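Local coordinates for protein CsuE (Acinetobacter baumannii, PDB 6FJY) that probably serves as the tip adhesin of the archaic chaperone-usher Csu pilus, through which the bacterium attaches to surfaces and starts biofilms, at residues S26-S31 with N103-I108; L33-F38 with Y133-V138; V52-N57 with D124-V129; D74-I79 with K86-F91. All coordinates share one frame; numbering follows the deposited sequence.

Interaction 1 of 4, residues S26-S31 with N103-I108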
loop_
_atom_site.group_PDB
_atom_site.type_symbol
_atom_site.label_atom_id
_atom_site.label_comp_id
_atom_site.label_asym_id
_atom_site.label_seq_id
_atom_site.Cartn_x
_atom_site.Cartn_y
_atom_site.Cartn_z
ATOM N N SER B 26 16.015 4.022 9.851
ATOM C CA SER B 26 16.374 2.888 10.692
ATOM C C SER B 26 15.132 2.236 11.278
ATOM O O SER B 26 14.498 2.787 12.184
ATOM C CB SER B 26 17.326 3.315 11.815
ATOM O OG SER B 26 18.657 3.426 11.345
ATOM N N SER B 27 14.768 1.078 10.738
ATOM C CA SER B 27 13.658 0.279 11.232
ATOM C C SER B 27 14.204 -0.780 12.179
ATOM O O SER B 27 15.155 -1.491 11.844
ATOM C CB SER B 27 12.895 -0.396 10.088
ATOM O OG SER B 27 12.665 0.491 9.009
ATOM N N GLN B 28 13.586 -0.883 13.346
ATOM C CA GLN B 28 13.955 -1.857 14.359
ATOM C C GLN B 28 13.378 -3.233 14.030
ATOM O O GLN B 28 12.194 -3.357 13.699
ATOM C CB GLN B 28 13.451 -1.363 15.714
ATOM C CG GLN B 28 13.344 -2.392 16.812
ATOM C CD GLN B 28 13.144 -1.742 18.176
ATOM O OE1 GLN B 28 13.538 -0.592 18.391
ATOM N NE2 GLN B 28 12.532 -2.474 19.101
ATOM N N PHE B 29 14.218 -4.265 14.109
ATOM C CA PHE B 29 13.745 -5.639 14.052
ATOM C C PHE B 29 14.489 -6.475 15.079
ATOM O O PHE B 29 15.493 -6.052 15.651
ATOM C CB PHE B 29 13.881 -6.257 12.655
ATOM C CG PHE B 29 15.288 -6.498 12.220
ATOM C CD1 PHE B 29 16.038 -5.474 11.665
ATOM C CD2 PHE B 29 15.852 -7.758 12.326
ATOM C CE1 PHE B 29 17.332 -5.694 11.254
ATOM C CE2 PHE B 29 17.146 -7.991 11.909
ATOM C CZ PHE B 29 17.894 -6.960 11.372
ATOM N N ASN B 30 13.960 -7.677 15.300
ATOM C CA ASN B 30 14.468 -8.591 16.310
ATOM C C ASN B 30 15.790 -9.194 15.873
ATOM O O ASN B 30 15.904 -9.757 14.779
ATOM C CB ASN B 30 13.454 -9.703 16.564
ATOM C CG ASN B 30 12.133 -9.178 17.087
ATOM O OD1 ASN B 30 12.075 -8.104 17.694
ATOM N ND2 ASN B 30 11.063 -9.938 16.864
ATOM N N SER B 31 16.787 -9.084 16.744
ATOM C CA SER B 31 18.130 -9.527 16.400
ATOM C C SER B 31 18.249 -11.030 16.403
ATOM O O SER B 31 19.168 -11.571 15.765
ATOM C CB SER B 31 19.136 -8.967 17.394
ATOM O OG SER B 31 18.796 -9.423 18.703
ATOM N N ASN B 103 13.097 -7.689 23.183
ATOM C CA ASN B 103 13.907 -7.938 22.004
ATOM C C ASN B 103 15.090 -6.982 21.968
ATOM O O ASN B 103 14.938 -5.763 22.103
ATOM C CB ASN B 103 13.069 -7.797 20.734
ATOM C CG ASN B 103 11.967 -8.861 20.628
ATOM O OD1 ASN B 103 12.197 -10.048 20.857
ATOM N ND2 ASN B 103 10.766 -8.424 20.284
ATOM N N LEU B 104 16.272 -7.549 21.816
ATOM C CA LEU B 104 17.458 -6.775 21.520
ATOM C C LEU B 104 17.387 -6.359 20.058
ATOM O O LEU B 104 17.450 -7.204 19.164
ATOM C CB LEU B 104 18.715 -7.566 21.815
ATOM C CG LEU B 104 19.951 -6.746 21.520
ATOM C CD1 LEU B 104 20.044 -5.615 22.535
ATOM C CD2 LEU B 104 21.172 -7.644 21.559
ATOM N N PRO B 105 17.231 -5.074 19.779
ATOM C CA PRO B 105 16.931 -4.640 18.410
ATOM C C PRO B 105 18.157 -4.568 17.524
ATOM O O PRO B 105 19.242 -4.188 17.945
ATOM C CB PRO B 105 16.329 -3.250 18.624
ATOM C CG PRO B 105 17.059 -2.752 19.864
ATOM C CD PRO B 105 17.217 -3.954 20.744
ATOM N N PHE B 106 17.972 -4.969 16.284
ATOM C CA PHE B 106 18.840 -4.548 15.202
ATOM C C PHE B 106 18.056 -3.572 14.339
ATOM O O PHE B 106 16.846 -3.384 14.504
ATOM C CB PHE B 106 19.351 -5.733 14.368
ATOM C CG PHE B 106 20.492 -6.490 15.006
ATOM C CD1 PHE B 106 20.990 -6.124 16.244
ATOM C CD2 PHE B 106 21.071 -7.576 14.350
ATOM C CE1 PHE B 106 22.043 -6.811 16.819
ATOM C CE2 PHE B 106 22.131 -8.275 14.921
ATOM C CZ PHE B 106 22.619 -7.894 16.160
ATOM N N TYR B 107 18.754 -2.939 13.415
ATOM C CA TYR B 107 18.132 -1.945 12.565
ATOM C C TYR B 107 18.452 -2.270 11.123
ATOM O O TYR B 107 19.515 -2.810 10.813
ATOM C CB TYR B 107 18.593 -0.533 12.933
ATOM C CG TYR B 107 18.213 -0.176 14.352
ATOM C CD1 TYR B 107 16.931 0.270 14.655
ATOM C CD2 TYR B 107 19.116 -0.316 15.396
ATOM C CE1 TYR B 107 16.563 0.582 15.964
ATOM C CE2 TYR B 107 18.756 -0.001 16.704
ATOM C CZ TYR B 107 17.488 0.444 16.981
ATOM O OH TYR B 107 17.164 0.747 18.280
ATOM N N ILE B 108 17.511 -1.955 10.253
ATOM C CA ILE B 108 17.712 -2.047 8.820
ATOM C C ILE B 108 17.503 -0.648 8.266
ATOM O O ILE B 108 16.632 0.093 8.731
ATOM C CB ILE B 108 16.762 -3.081 8.173
ATOM C CG1 ILE B 108 16.904 -3.113 6.653
ATOM C CG2 ILE B 108 15.313 -2.826 8.582
ATOM C CD1 ILE B 108 16.268 -4.340 6.023
#
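Phe29 holds CG between its backbone N and carbonyl carbon (chi1 69°), and the ring reaches across to Phe106. CB of Phe106 lies over one face, offset toward the rim, 3.6 Å from Phe29 CZ. The backbone N of Ile108 meets the same ring at its edge. Ser31 takes the same first torsion (chi1 59°), which turns OG onto Leu104 O at 2.6 Å. Ser31 N bonds Leu104 O too, at 3.1 Å, and two donors of one residue grip one carbonyl. Ser31 OG also bonds Leu33 N. Ser31 CB sits over the centre of the Phe106 ring, 3.5 Å from its centroid.

The strands are antiparallel but strongly twisted, 141° between their directions. Ser27 with Ile108 and Phe29 with Phe106 are hydrogen-bonded pairs; Gln28 and Tyr107 form the non-hydrogen-bonded pair between them. Gln28 and Tyr107 share the opposite face of the sheet from Phe29 and Phe106. Gln28 CD packs on Pro105 CB at 3.6 Å, and Gln28 CB on Tyr107 CE1 at 3.7 Å. The Gln28 amide stands nearly upright to the tyrosine ring.

Strand 103-110 is the middle of a three-stranded antiparallel sheet, between 24-31 and 71-73. Ile12 of strand 9-15 touches Ser27 and Ile108, while Leu173 and Ile175 of strand 167-189 touch Phe29 and Ile108.

Interaction 2 of 4, residues L33-F38 with Y133-V138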
loop_
_atom_site.group_PDB
_atom_site.type_symbol
_atom_site.label_atom_id
_atom_site.label_comp_id
_atom_site.label_asym_id
_atom_site.label_seq_id
_atom_site.Cartn_x
_atom_site.Cartn_y
_atom_site.Cartn_z
ATOM N N LEU B 33 18.065 -12.339 19.718
ATOM C CA LEU B 33 18.207 -12.440 21.163
ATOM C C LEU B 33 17.184 -11.553 21.860
ATOM O O LEU B 33 16.953 -10.410 21.457
ATOM C CB LEU B 33 19.617 -12.057 21.611
ATOM C CG LEU B 33 19.894 -12.080 23.113
ATOM C CD1 LEU B 33 19.982 -13.519 23.604
ATOM C CD2 LEU B 33 21.171 -11.339 23.438
ATOM N N SER B 34 16.598 -12.085 22.926
ATOM C CA SER B 34 15.561 -11.421 23.696
ATOM C C SER B 34 15.790 -11.734 25.165
ATOM O O SER B 34 16.238 -12.831 25.512
ATOM C CB SER B 34 14.158 -11.884 23.278
ATOM O OG SER B 34 13.951 -11.715 21.892
ATOM N N CYS B 35 15.503 -10.756 26.024
ATOM C CA CYS B 35 15.659 -10.927 27.463
ATOM C C CYS B 35 14.546 -10.189 28.183
ATOM O O CYS B 35 14.262 -9.029 27.880
ATOM C CB CYS B 35 17.017 -10.421 27.957
ATOM S SG CYS B 35 18.454 -11.279 27.312
ATOM N N THR B 36 13.904 -10.881 29.112
ATOM C CA THR B 36 12.938 -10.311 30.028
ATOM C C THR B 36 13.415 -10.588 31.446
ATOM O O THR B 36 14.158 -11.541 31.689
ATOM C CB THR B 36 11.530 -10.898 29.809
ATOM O OG1 THR B 36 11.578 -12.327 29.907
ATOM C CG2 THR B 36 10.996 -10.518 28.441
ATOM N N GLY B 37 12.980 -9.752 32.388
ATOM C CA GLY B 37 13.381 -9.919 33.774
ATOM C C GLY B 37 14.800 -9.503 34.084
ATOM O O GLY B 37 15.272 -9.739 35.198
ATOM N N PHE B 38 15.496 -8.906 33.118
ATOM C CA PHE B 38 16.803 -8.320 33.364
ATOM C C PHE B 38 16.710 -7.225 34.420
ATOM O O PHE B 38 15.705 -6.523 34.537
ATOM C CB PHE B 38 17.381 -7.740 32.067
ATOM C CG PHE B 38 16.423 -6.837 31.313
ATOM C CD1 PHE B 38 16.348 -5.478 31.597
ATOM C CD2 PHE B 38 15.604 -7.351 30.312
ATOM C CE1 PHE B 38 15.477 -4.651 30.901
ATOM C CE2 PHE B 38 14.725 -6.527 29.614
ATOM C CZ PHE B 38 14.654 -5.180 29.907
ATOM N N TYR B 133 26.466 -14.381 26.182
ATOM C CA TYR B 133 25.865 -13.395 27.071
ATOM C C TYR B 133 25.781 -13.878 28.514
ATOM O O TYR B 133 25.739 -15.077 28.804
ATOM C CB TYR B 133 24.462 -12.975 26.596
ATOM C CG TYR B 133 23.437 -14.084 26.489
ATOM C CD1 TYR B 133 22.644 -14.434 27.578
ATOM C CD2 TYR B 133 23.232 -14.755 25.284
ATOM C CE1 TYR B 133 21.697 -15.443 27.478
ATOM C CE2 TYR B 133 22.275 -15.759 25.171
ATOM C CZ TYR B 133 21.512 -16.095 26.270
ATOM O OH TYR B 133 20.575 -17.090 26.169
ATOM N N SER B 134 25.765 -12.893 29.421
ATOM C CA SER B 134 25.452 -13.102 30.833
ATOM C C SER B 134 24.807 -11.812 31.335
ATOM O O SER B 134 25.493 -10.796 31.525
ATOM C CB SER B 134 26.683 -13.472 31.641
ATOM O OG SER B 134 26.379 -13.494 33.032
ATOM N N VAL B 135 23.499 -11.869 31.547
ATOM C CA VAL B 135 22.658 -10.703 31.811
ATOM C C VAL B 135 22.197 -10.767 33.259
ATOM O O VAL B 135 21.576 -11.759 33.649
ATOM C CB VAL B 135 21.437 -10.653 30.874
ATOM C CG1 VAL B 135 20.572 -9.421 31.187
ATOM C CG2 VAL B 135 21.878 -10.697 29.416
ATOM N N PRO B 136 22.439 -9.734 34.066
ATOM C CA PRO B 136 21.937 -9.746 35.448
ATOM C C PRO B 136 20.417 -9.798 35.472
ATOM O O PRO B 136 19.742 -9.094 34.717
ATOM C CB PRO B 136 22.464 -8.430 36.031
ATOM C CG PRO B 136 22.637 -7.532 34.823
ATOM C CD PRO B 136 23.085 -8.451 33.720
ATOM N N ALA B 137 19.883 -10.644 36.352
ATOM C CA ALA B 137 18.443 -10.804 36.503
ATOM C C ALA B 137 17.911 -9.891 37.597
ATOM O O ALA B 137 18.586 -9.625 38.594
ATOM C CB ALA B 137 18.084 -12.251 36.838
ATOM N N VAL B 138 16.672 -9.429 37.403
ATOM C CA VAL B 138 15.994 -8.638 38.421
ATOM C C VAL B 138 15.988 -9.394 39.754
ATOM O O VAL B 138 16.008 -10.630 39.802
ATOM C CB VAL B 138 14.568 -8.283 37.961
ATOM C CG1 VAL B 138 13.623 -9.475 38.119
ATOM C CG2 VAL B 138 14.052 -7.072 38.702
#
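Val135 forks between two partners on segment 33-38. Its CG1, anti to the backbone N (chi1 180°), touches Phe38 CB at 3.7 Å. Its CG2 faces Cys35 SG at 4.1 Å. The Phe38 ring leaves the contact and meets the ring of Phe97. Next along, Leu33 and Tyr133 make a second apolar contact. One methyl of the leucine does the touching: Leu33 CD1 lies 3.6 Å from Tyr133 CE2. The methyl is off-centre on the ring, 4.0 Å from its centroid, a loose CH-pi contact. The CB of Tyr133 points toward segment 33-38.

These side chains fill the gap between two beta strands that do not pair. Strand 33-35 pairs with strand 2-4, and Cys35 is tied to Cys2 of that strand by a disulfide. Strand 134-136 is the end of the long strand 119-136. The CA atoms of Leu33 and Tyr133 are 9.7 Å apart, but the backbones close in toward the far end of the contact. There Phe38 and Ala137 form a single bridge.

Beside it, Phe38 CA makes a CA-H...O contact with Pro136 O at 3.3 Å. Gly37 has a positive phi, a backbone shape that glycine adopts easily. Val138 CB lies 3.2 Å from Gly37 O. Gly37 O accepts from Val138 N at 2.6 Å, a short and nearly straight bond of 170° at the hydrogen, in the carbonyl plane.

Interaction 3 of 4, residues V52-N57 with D124-V129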
loop_
_atom_site.group_PDB
_atom_site.type_symbol
_atom_site.label_atom_id
_atom_site.label_comp_id
_atom_site.label_asym_id
_atom_site.label_seq_id
_atom_site.Cartn_x
_atom_site.Cartn_y
_atom_site.Cartn_z
ATOM N N VAL B 52 28.131 -12.500 13.778
ATOM C CA VAL B 52 27.243 -12.704 12.642
ATOM C C VAL B 52 27.863 -13.789 11.770
ATOM O O VAL B 52 28.863 -13.562 11.089
ATOM C CB VAL B 52 27.022 -11.405 11.862
ATOM C CG1 VAL B 52 25.951 -11.589 10.808
ATOM C CG2 VAL B 52 26.607 -10.296 12.834
ATOM N N GLU B 53 27.277 -14.981 11.816
ATOM C CA GLU B 53 27.737 -16.117 11.033
ATOM C C GLU B 53 27.148 -16.142 9.633
ATOM O O GLU B 53 27.725 -16.771 8.743
ATOM C CB GLU B 53 27.384 -17.411 11.762
ATOM C CG GLU B 53 27.857 -17.424 13.195
ATOM C CD GLU B 53 28.735 -18.613 13.481
ATOM O OE1 GLU B 53 28.223 -19.752 13.422
ATOM O OE2 GLU B 53 29.941 -18.411 13.747
ATOM N N GLN B 54 26.026 -15.466 9.413
ATOM C CA GLN B 54 25.437 -15.421 8.086
ATOM C C GLN B 54 24.579 -14.172 7.985
ATOM O O GLN B 54 23.856 -13.829 8.925
ATOM C CB GLN B 54 24.609 -16.678 7.804
ATOM C CG GLN B 54 24.275 -16.882 6.340
ATOM C CD GLN B 54 23.703 -18.261 6.069
ATOM O OE1 GLN B 54 23.457 -19.039 6.994
ATOM N NE2 GLN B 54 23.502 -18.576 4.797
ATOM N N MET B 55 24.687 -13.489 6.848
ATOM C CA MET B 55 23.992 -12.223 6.638
ATOM C C MET B 55 24.132 -11.803 5.185
ATOM O O MET B 55 25.110 -12.152 4.512
ATOM C CB MET B 55 24.536 -11.116 7.543
ATOM C CG MET B 55 23.581 -9.929 7.670
ATOM S SD MET B 55 24.342 -8.525 8.472
ATOM C CE MET B 55 25.905 -8.539 7.621
ATOM N N SER B 56 23.151 -11.033 4.721
ATOM C CA SER B 56 23.159 -10.473 3.378
ATOM C C SER B 56 22.624 -9.053 3.433
ATOM O O SER B 56 21.616 -8.793 4.092
ATOM C CB SER B 56 22.300 -11.301 2.422
ATOM O OG SER B 56 22.103 -10.601 1.202
ATOM N N ASN B 57 23.286 -8.145 2.738
ATOM C CA ASN B 57 22.744 -6.810 2.545
ATOM C C ASN B 57 21.925 -6.705 1.265
ATOM O O ASN B 57 21.358 -5.646 0.991
ATOM C CB ASN B 57 23.883 -5.783 2.544
ATOM C CG ASN B 57 24.667 -5.795 3.840
ATOM O OD1 ASN B 57 24.282 -5.162 4.818
ATOM N ND2 ASN B 57 25.775 -6.520 3.851
ATOM N N ASP B 124 18.909 -12.388 0.745
ATOM C CA ASP B 124 19.492 -13.460 -0.053
ATOM C C ASP B 124 19.968 -14.617 0.817
ATOM O O ASP B 124 20.038 -15.758 0.348
ATOM C CB ASP B 124 20.619 -12.902 -0.915
ATOM C CG ASP B 124 20.092 -12.036 -2.041
ATOM O OD1 ASP B 124 18.852 -11.956 -2.193
ATOM O OD2 ASP B 124 20.906 -11.430 -2.772
ATOM N N SER B 125 20.274 -14.351 2.080
ATOM C CA SER B 125 20.543 -15.384 3.059
ATOM C C SER B 125 19.857 -15.005 4.359
ATOM O O SER B 125 19.600 -13.820 4.613
ATOM C CB SER B 125 22.048 -15.567 3.311
ATOM O OG SER B 125 22.564 -14.528 4.122
ATOM N N PRO B 126 19.534 -15.984 5.191
ATOM C CA PRO B 126 19.041 -15.664 6.527
ATOM C C PRO B 126 20.128 -15.030 7.377
ATOM O O PRO B 126 21.327 -15.136 7.109
ATOM C CB PRO B 126 18.606 -17.021 7.089
ATOM C CG PRO B 126 19.217 -18.039 6.202
ATOM C CD PRO B 126 19.363 -17.406 4.865
ATOM N N LEU B 127 19.674 -14.334 8.407
ATOM C CA LEU B 127 20.545 -13.732 9.406
ATOM C C LEU B 127 20.750 -14.753 10.520
ATOM O O LEU B 127 19.823 -15.041 11.284
ATOM C CB LEU B 127 19.915 -12.443 9.934
ATOM C CG LEU B 127 20.694 -11.358 10.676
ATOM C CD1 LEU B 127 20.141 -11.156 12.077
ATOM C CD2 LEU B 127 22.190 -11.635 10.712
ATOM N N LYS B 128 21.960 -15.296 10.614
ATOM C CA LYS B 128 22.330 -16.237 11.664
ATOM C C LYS B 128 23.408 -15.602 12.532
ATOM O O LYS B 128 24.458 -15.187 12.029
ATOM C CB LYS B 128 22.819 -17.567 11.082
ATOM C CG LYS B 128 23.231 -18.593 12.141
ATOM C CD LYS B 128 23.840 -19.837 11.519
ATOM C CE LYS B 128 22.972 -20.418 10.404
ATOM N NZ LYS B 128 23.384 -21.822 10.061
ATOM N N VAL B 129 23.149 -15.541 13.833
ATOM C CA VAL B 129 24.025 -14.868 14.775
ATOM C C VAL B 129 24.349 -15.828 15.911
ATOM O O VAL B 129 23.478 -16.575 16.370
ATOM C CB VAL B 129 23.379 -13.575 15.317
ATOM C CG1 VAL B 129 24.366 -12.814 16.205
ATOM C CG2 VAL B 129 22.890 -12.681 14.172
HETATM O O HOH W 1 20.348 -11.557 5.878
#
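Glu53 and Gln54 both give their backbone N to Lys128 O. The Glu53 N bond to Lys128 O is 2.8 Å but bent, 132° at the hydrogen. Gln54 N reaches Lys128 O at 3.1 Å, on a lone pair. In return Lys128 N bonds Gln54 O at 2.9 Å. Further along, a water carries the link: it accepts from Ser56 N and donates to Ser125 O at 2.7 Å.

Two residues facing one make a classic beta bulge. The register shifts by one between the pairs Val52 with Val129 and Gln54 with Lys128. The bulge lies where strand 51-54 runs antiparallel to the long strand 119-136.

The apolar contacts gather on one methyl. Leu127 CD2 lies 3.8 Å from Val52 CG1 and also 3.8 Å from Met55 CG. The Met55 and Leu127 side chains run side by side, pointing the same way.

Gln54 and Lys128 share one face of the sheet. Gln54, extended with CG anti to the backbone N (chi1 -164°), crosses Lys128, and Gln54 OE1 lies 3.7 Å from Lys128 CE. In the loops, Ser56 OG touches Asp124 CB, but bonds Ser58 O. The Asp124 carboxylate bonds Thr60 and Ser58.

Interaction 4 of 4, residues D74-I79 with K86-F91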
loop_
_atom_site.group_PDB
_atom_site.type_symbol
_atom_site.label_atom_id
_atom_site.label_comp_id
_atom_site.label_asym_id
_atom_site.label_seq_id
_atom_site.Cartn_x
_atom_site.Cartn_y
_atom_site.Cartn_z
ATOM N N ASP B 74 23.351 -2.627 14.785
ATOM C CA ASP B 74 23.392 -3.566 15.903
ATOM C C ASP B 74 22.818 -3.064 17.224
ATOM O O ASP B 74 23.107 -3.682 18.257
ATOM C CB ASP B 74 24.831 -4.014 16.157
ATOM C CG ASP B 74 25.730 -2.889 16.664
ATOM O OD1 ASP B 74 25.245 -1.799 17.048
ATOM O OD2 ASP B 74 26.955 -3.111 16.647
ATOM N N SER B 75 22.083 -1.949 17.233
ATOM C CA SER B 75 21.368 -1.399 18.402
ATOM C C SER B 75 22.142 -0.297 19.102
ATOM O O SER B 75 21.550 0.493 19.838
ATOM C CB SER B 75 20.964 -2.453 19.451
ATOM O OG SER B 75 22.072 -3.096 20.041
ATOM N N ASN B 76 23.456 -0.243 18.893
ATOM C CA ASN B 76 24.210 0.995 19.027
ATOM C C ASN B 76 24.335 1.721 17.692
ATOM O O ASN B 76 25.135 2.652 17.574
ATOM C CB ASN B 76 25.590 0.722 19.612
ATOM C CG ASN B 76 25.523 0.272 21.062
ATOM O OD1 ASN B 76 24.694 0.744 21.833
ATOM N ND2 ASN B 76 26.394 -0.668 21.431
ATOM N N ASN B 77 23.550 1.313 16.687
ATOM C CA ASN B 77 23.598 1.886 15.334
ATOM C C ASN B 77 25.008 1.855 14.760
ATOM O O ASN B 77 25.408 2.753 14.017
ATOM C CB ASN B 77 23.045 3.308 15.297
ATOM C CG ASN B 77 21.552 3.337 15.037
ATOM O OD1 ASN B 77 21.107 3.297 13.888
ATOM N ND2 ASN B 77 20.765 3.410 16.109
ATOM N N GLU B 78 25.766 0.814 15.095
ATOM C CA GLU B 78 27.022 0.518 14.422
ATOM C C GLU B 78 26.756 -0.544 13.363
ATOM O O GLU B 78 26.125 -1.568 13.652
ATOM C CB GLU B 78 28.086 0.046 15.413
ATOM C CG GLU B 78 29.368 -0.418 14.742
ATOM C CD GLU B 78 30.520 -0.633 15.715
ATOM O OE1 GLU B 78 30.294 -0.569 16.939
ATOM O OE2 GLU B 78 31.654 -0.864 15.244
ATOM N N ILE B 79 27.214 -0.279 12.137
ATOM C CA ILE B 79 27.056 -1.226 11.039
ATOM C C ILE B 79 27.657 -2.565 11.427
ATOM O O ILE B 79 28.765 -2.637 11.975
ATOM C CB ILE B 79 27.715 -0.676 9.766
ATOM C CG1 ILE B 79 27.164 0.701 9.426
ATOM C CG2 ILE B 79 27.486 -1.614 8.581
ATOM C CD1 ILE B 79 28.039 1.436 8.397
ATOM N N LYS B 86 31.695 -8.327 17.706
ATOM C CA LYS B 86 31.634 -7.075 18.446
ATOM C C LYS B 86 31.194 -7.372 19.866
ATOM O O LYS B 86 30.112 -7.928 20.083
ATOM C CB LYS B 86 30.679 -6.066 17.807
ATOM C CG LYS B 86 30.659 -4.733 18.551
ATOM C CD LYS B 86 29.384 -3.946 18.283
ATOM C CE LYS B 86 29.321 -2.661 19.122
ATOM N NZ LYS B 86 28.120 -1.808 18.837
ATOM N N ASP B 87 32.026 -6.982 20.820
ATOM C CA ASP B 87 31.684 -7.017 22.230
ATOM C C ASP B 87 30.889 -5.765 22.591
ATOM O O ASP B 87 31.415 -4.650 22.508
ATOM C CB ASP B 87 32.956 -7.107 23.071
ATOM C CG ASP B 87 32.689 -7.638 24.466
ATOM O OD1 ASP B 87 31.549 -7.479 24.947
ATOM O OD2 ASP B 87 33.613 -8.212 25.069
ATOM N N MET B 88 29.635 -5.947 23.004
ATOM C CA MET B 88 28.793 -4.830 23.405
ATOM C C MET B 88 28.669 -4.698 24.925
ATOM O O MET B 88 27.896 -3.864 25.399
ATOM C CB MET B 88 27.419 -4.955 22.738
ATOM C CG MET B 88 27.484 -4.843 21.216
ATOM S SD MET B 88 26.089 -4.032 20.444
ATOM C CE MET B 88 24.884 -5.162 20.964
ATOM N N SER B 89 29.470 -5.448 25.685
ATOM C CA SER B 89 29.360 -5.492 27.141
ATOM C C SER B 89 29.542 -4.120 27.794
ATOM O O SER B 89 30.582 -3.475 27.633
ATOM C CB SER B 89 30.399 -6.464 27.709
ATOM O OG SER B 89 30.561 -7.594 26.878
ATOM N N SER B 90 28.530 -3.698 28.556
ATOM C CA SER B 90 28.586 -2.517 29.408
ATOM C C SER B 90 27.636 -2.720 30.583
ATOM O O SER B 90 26.953 -3.744 30.694
ATOM C CB SER B 90 28.224 -1.246 28.641
ATOM O OG SER B 90 26.855 -1.205 28.305
ATOM N N PHE B 91 27.602 -1.725 31.466
ATOM C CA PHE B 91 26.660 -1.716 32.574
ATOM C C PHE B 91 25.268 -1.273 32.149
ATOM O O PHE B 91 24.293 -1.577 32.844
ATOM C CB PHE B 91 27.165 -0.790 33.676
ATOM C CG PHE B 91 28.302 -1.356 34.462
ATOM C CD1 PHE B 91 28.091 -2.408 35.340
ATOM C CD2 PHE B 91 29.578 -0.828 34.342
ATOM C CE1 PHE B 91 29.137 -2.931 36.074
ATOM C CE2 PHE B 91 30.625 -1.339 35.077
ATOM C CZ PHE B 91 30.408 -2.394 35.943
#
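The two segments are loops whose backbones stay apart, with Asn76 CA and Met88 CA 8.6 Å from each other, and mainly side chains bridge the gap. Lys86 does most of the reaching. Its chain is extended throughout, CG anti to the backbone N (chi1 -178°), and delivers NZ between two acids. Lys86 NZ bonds Asp74 OD2 at 2.8 Å, on the syn side but 33° out of the carboxylate plane. Lys86 NZ bonds Glu78 OE1 weakly, at 3.1 Å. The lysine crosses the Asp74 side chain at about a right angle and Glu78 at a slant. Two acids around one amine would probably favour its charged form.

Asp74, Glu78 and Lys86 thus form a salt-bridge network that joins two parts of the long connection between strands 71-73 and 103-110. Asp74 is fixed from its own side as well. Its OD1 accepts from Asn76 N at 3.0 Å, an Asx turn, and weakly from Glu78 N. Asp74 OD2 also takes a hydrogen bond from Tyr50 OH, so each carboxylate oxygen has more than one donor.

Met88 packs against the same loop. Its chain is bent and slides past Asp74 in the opposite direction. Met88 SD comes to 4.0 Å from Asp74 CG. Asn76 CB lies near the lysine end, 3.7 Å from Lys86 NZ. Phe106 and Pro105 of strand 103-110 back the first loop, touching Asp74 and Ser75 respectively.

In the fold
Interactions 1 and 2 are joined by probable hydrogen bonds: strands 24-31 and 33-35 follow each other, and Asn103 and Leu104 pair with Ser34 and Leu33. Their centres are about 17 Å apart. Interactions 2 and 3 share strand 119-136, with centres about 24 Å apart. Interaction 1 touches interaction 3 through Ser31 against Leu127 and Val129. Interaction 4, centred about 12 Å from interaction 1, touches the middle strand 103-110. Along the chain its two segments fall between those of each other contact. Interactions 1 to 3 tie distant sequence together, while interaction 4 is a local loop contact. All lie in the N-terminal part, consistent with the adhesive half of a two-domain tip subunit.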